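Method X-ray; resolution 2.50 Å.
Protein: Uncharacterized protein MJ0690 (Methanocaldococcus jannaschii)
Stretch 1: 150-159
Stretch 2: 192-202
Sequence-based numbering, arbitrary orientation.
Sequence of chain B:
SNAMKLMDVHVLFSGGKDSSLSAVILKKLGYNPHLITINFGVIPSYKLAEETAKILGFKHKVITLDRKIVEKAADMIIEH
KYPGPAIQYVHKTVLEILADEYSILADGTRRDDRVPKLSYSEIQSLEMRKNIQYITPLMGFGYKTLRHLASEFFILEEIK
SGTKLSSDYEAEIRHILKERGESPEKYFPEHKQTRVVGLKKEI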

# COMPACT_ATOMS: atom_id res chain seq x y z
N ALA B 150 -9.37 7.94 7.64
CA ALA B 150 -9.78 9.31 7.37
C ALA B 150 -10.52 9.93 8.56
O ALA B 150 -10.22 11.05 8.99
CB ALA B 150 -10.65 9.37 6.11
N SER B 151 -11.47 9.19 9.11
CA SER B 151 -12.25 9.73 10.21
C SER B 151 -11.43 9.79 11.51
O SER B 151 -11.77 10.53 12.42
CB SER B 151 -13.55 8.94 10.38
OG SER B 151 -13.30 7.65 10.89
N GLU B 152 -10.34 9.04 11.58
CA GLU B 152 -9.48 9.13 12.76
C GLU B 152 -8.52 10.32 12.71
O GLU B 152 -8.21 10.91 13.74
CB GLU B 152 -8.71 7.84 12.98
CG GLU B 152 -9.28 7.02 14.11
CD GLU B 152 -8.20 6.59 15.08
OE1 GLU B 152 -7.81 7.40 15.94
OE2 GLU B 152 -7.74 5.43 14.97
N PHE B 153 -8.06 10.67 11.52
CA PHE B 153 -7.13 11.79 11.38
C PHE B 153 -7.81 13.13 11.14
O PHE B 153 -7.35 14.16 11.61
CB PHE B 153 -6.13 11.52 10.25
CG PHE B 153 -4.97 10.66 10.66
CD1 PHE B 153 -3.80 11.23 11.12
CD2 PHE B 153 -5.04 9.29 10.58
CE1 PHE B 153 -2.74 10.44 11.49
CE2 PHE B 153 -3.99 8.49 10.95
CZ PHE B 153 -2.83 9.06 11.40
N PHE B 154 -8.92 13.11 10.41
CA PHE B 154 -9.47 14.36 9.90
C PHE B 154 -10.85 14.73 10.40
O PHE B 154 -11.69 13.87 10.67
CB PHE B 154 -9.45 14.37 8.38
CG PHE B 154 -8.11 14.04 7.78
CD1 PHE B 154 -7.02 14.88 7.97
CD2 PHE B 154 -7.94 12.91 6.99
CE1 PHE B 154 -5.78 14.58 7.41
CE2 PHE B 154 -6.71 12.60 6.41
CZ PHE B 154 -5.62 13.43 6.63
N ILE B 155 -11.07 16.03 10.52
CA ILE B 155 -12.42 16.55 10.62
C ILE B 155 -12.95 16.66 9.20
O ILE B 155 -12.27 17.18 8.30
CB ILE B 155 -12.43 17.91 11.30
CG1 ILE B 155 -11.74 17.81 12.65
CG2 ILE B 155 -13.87 18.38 11.51
CD1 ILE B 155 -12.49 16.93 13.61
N LEU B 156 -14.15 16.14 8.99
CA LEU B 156 -14.68 16.01 7.63
C LEU B 156 -16.04 16.69 7.41
O LEU B 156 -16.82 16.88 8.35
CB LEU B 156 -14.77 14.53 7.26
CG LEU B 156 -13.45 13.77 7.32
CD1 LEU B 156 -13.69 12.27 7.12
CD2 LEU B 156 -12.47 14.34 6.30
N GLU B 157 -16.31 17.03 6.15
CA GLU B 157 -17.59 17.63 5.79
C GLU B 157 -17.89 17.38 4.33
O GLU B 157 -16.97 17.32 3.53
CB GLU B 157 -17.55 19.13 6.03
CG GLU B 157 -18.86 19.71 6.48
CD GLU B 157 -18.81 21.21 6.59
OE1 GLU B 157 -19.32 21.75 7.59
OE2 GLU B 157 -18.24 21.85 5.67
N GLU B 158 -19.17 17.25 3.99
CA GLU B 158 -19.57 16.97 2.60
C GLU B 158 -19.75 18.23 1.72
O GLU B 158 -20.32 19.23 2.15
CB GLU B 158 -20.83 16.09 2.55
CG GLU B 158 -22.15 16.87 2.41
CD GLU B 158 -22.89 16.56 1.10
OE1 GLU B 158 -22.54 17.17 0.06
OE2 GLU B 158 -23.82 15.73 1.12
N ILE B 159 -19.24 18.16 0.48
CA ILE B 159 -19.40 19.22 -0.52
C ILE B 159 -20.49 18.81 -1.51
O ILE B 159 -20.40 17.76 -2.14
CB ILE B 159 -18.08 19.45 -1.33
CG1 ILE B 159 -16.88 19.64 -0.39
CG2 ILE B 159 -18.22 20.63 -2.29
CD1 ILE B 159 -15.54 19.66 -1.12
N LYS B 192 -19.78 11.73 -2.83
CA LYS B 192 -19.97 13.12 -3.20
C LYS B 192 -18.63 13.84 -3.32
O LYS B 192 -17.76 13.43 -4.10
CB LYS B 192 -20.84 13.84 -2.17
CG LYS B 192 -22.31 13.47 -2.24
CD LYS B 192 -22.79 13.52 -3.68
CE LYS B 192 -22.45 14.85 -4.34
NZ LYS B 192 -21.99 14.68 -5.75
N GLN B 193 -18.50 14.92 -2.58
CA GLN B 193 -17.20 15.47 -2.25
C GLN B 193 -17.14 15.54 -0.74
O GLN B 193 -18.11 15.92 -0.09
CB GLN B 193 -17.00 16.86 -2.87
CG GLN B 193 -16.49 16.86 -4.32
CD GLN B 193 -15.97 18.23 -4.77
OE1 GLN B 193 -16.66 18.97 -5.47
NE2 GLN B 193 -14.75 18.55 -4.36
N THR B 194 -16.03 15.12 -0.16
CA THR B 194 -15.83 15.29 1.28
C THR B 194 -14.62 16.20 1.48
O THR B 194 -13.55 15.96 0.93
CB THR B 194 -15.60 13.95 2.00
OG1 THR B 194 -16.76 13.13 1.85
CG2 THR B 194 -15.33 14.19 3.47
N ARG B 195 -14.82 17.25 2.27
CA ARG B 195 -13.76 18.21 2.54
C ARG B 195 -13.03 17.88 3.84
O ARG B 195 -13.66 17.68 4.89
CB ARG B 195 -14.35 19.63 2.59
CG ARG B 195 -13.33 20.74 2.78
CD ARG B 195 -13.97 22.12 2.66
NE ARG B 195 -14.67 22.26 1.38
CZ ARG B 195 -15.39 23.33 1.02
NH1 ARG B 195 -15.51 24.36 1.85
NH2 ARG B 195 -15.99 23.36 -0.16
N VAL B 196 -11.71 17.80 3.76
CA VAL B 196 -10.90 17.80 4.96
C VAL B 196 -10.96 19.20 5.52
O VAL B 196 -10.42 20.14 4.93
CB VAL B 196 -9.42 17.46 4.65
CG1 VAL B 196 -8.54 17.81 5.84
CG2 VAL B 196 -9.27 15.99 4.29
N VAL B 197 -11.64 19.36 6.64
CA VAL B 197 -11.72 20.68 7.25
C VAL B 197 -10.66 20.89 8.34
O VAL B 197 -10.21 22.01 8.58
CB VAL B 197 -13.14 21.01 7.75
CG1 VAL B 197 -13.73 19.84 8.49
CG2 VAL B 197 -13.13 22.27 8.61
N GLY B 198 -10.23 19.81 8.98
CA GLY B 198 -9.22 19.94 10.01
C GLY B 198 -8.60 18.64 10.42
O GLY B 198 -8.93 17.57 9.88
N LEU B 199 -7.68 18.74 11.37
CA LEU B 199 -6.98 17.58 11.92
C LEU B 199 -7.51 17.18 13.28
O LEU B 199 -7.72 18.03 14.14
CB LEU B 199 -5.51 17.90 12.07
CG LEU B 199 -4.78 17.99 10.75
CD1 LEU B 199 -3.44 18.67 10.95
CD2 LEU B 199 -4.61 16.58 10.21
N LYS B 200 -7.69 15.89 13.50
CA LYS B 200 -8.14 15.42 14.81
C LYS B 200 -6.99 15.24 15.79
O LYS B 200 -7.22 15.06 16.98
CB LYS B 200 -8.97 14.16 14.70
CG LYS B 200 -10.31 14.45 14.06
CD LYS B 200 -11.03 13.22 13.58
CE LYS B 200 -12.20 12.90 14.47
NZ LYS B 200 -13.29 12.29 13.65
N LYS B 201 -5.76 15.30 15.27
CA LYS B 201 -4.54 15.17 16.07
C LYS B 201 -3.33 15.58 15.25
O LYS B 201 -3.39 15.64 14.02
CB LYS B 201 -4.38 13.73 16.58
CG LYS B 201 -4.71 12.68 15.52
CD LYS B 201 -4.16 11.30 15.86
CE LYS B 201 -4.60 10.28 14.81
NZ LYS B 201 -3.85 9.00 14.88
N GLU B 202 -2.23 15.86 15.92
CA GLU B 202 -0.99 16.20 15.25
C GLU B 202 -0.55 15.07 14.33
O GLU B 202 -0.73 13.88 14.65
CB GLU B 202 0.12 16.51 16.25
CG GLU B 202 -0.23 17.55 17.30
CD GLU B 202 1.00 18.08 18.02
OE1 GLU B 202 1.57 19.09 17.54
OE2 GLU B 202 1.39 17.49 19.05
O HOH W 1 -14.63 12.33 11.02

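The strand that begins at Phe-154, directly after a helix, pairs antiparallel with the strand that ends at Leu-199, and backbone hydrogen bonds do most of the joining. Ile-155 N donates to Gly-198 O (2.7 Å), Glu-157 N to Arg-195 O (3.0 Å) and Ile-159 N to Gln-193 O (2.6 Å); in return Arg-195 N reaches Glu-157 O at a very short 2.5 Å. A beta bulge lets Ile-155 O accept twice, from Val-197 N (2.8 Å) and, weakly, from Gly-198 N (3.4 Å).

At the helix end, Phe-154 N is satisfied by Ala-150 O (2.8 Å), while Phe-153 O takes Lys-200 N (2.6 Å, nearly linear). The long Lys-200 side chain runs back along the first stretch, so its NZ donates to Ser-151 O (2.6 Å) and to a water (3.0 Å from NZ) that weakly bridges to Phe-154 O (3.3 Å from the water).

Lys-201 lays its end over one face of the buried Phe-153 ring, NZ 4.0 Å from the ring centroid, a cation-pi contact.

On the sheet face bearing Phe-154, Leu-156, Val-196 and Leu-199, apolar groups meet: Phe-154 CE1 touches Leu-199 CD2 (3.6 Å). On the face with Ile-155 and Arg-195, buried, apolar Ile-159 puts CD1 3.7 Å from Arg-195 NE, at the guanidinium edge; the stretches together bury 1134 Å².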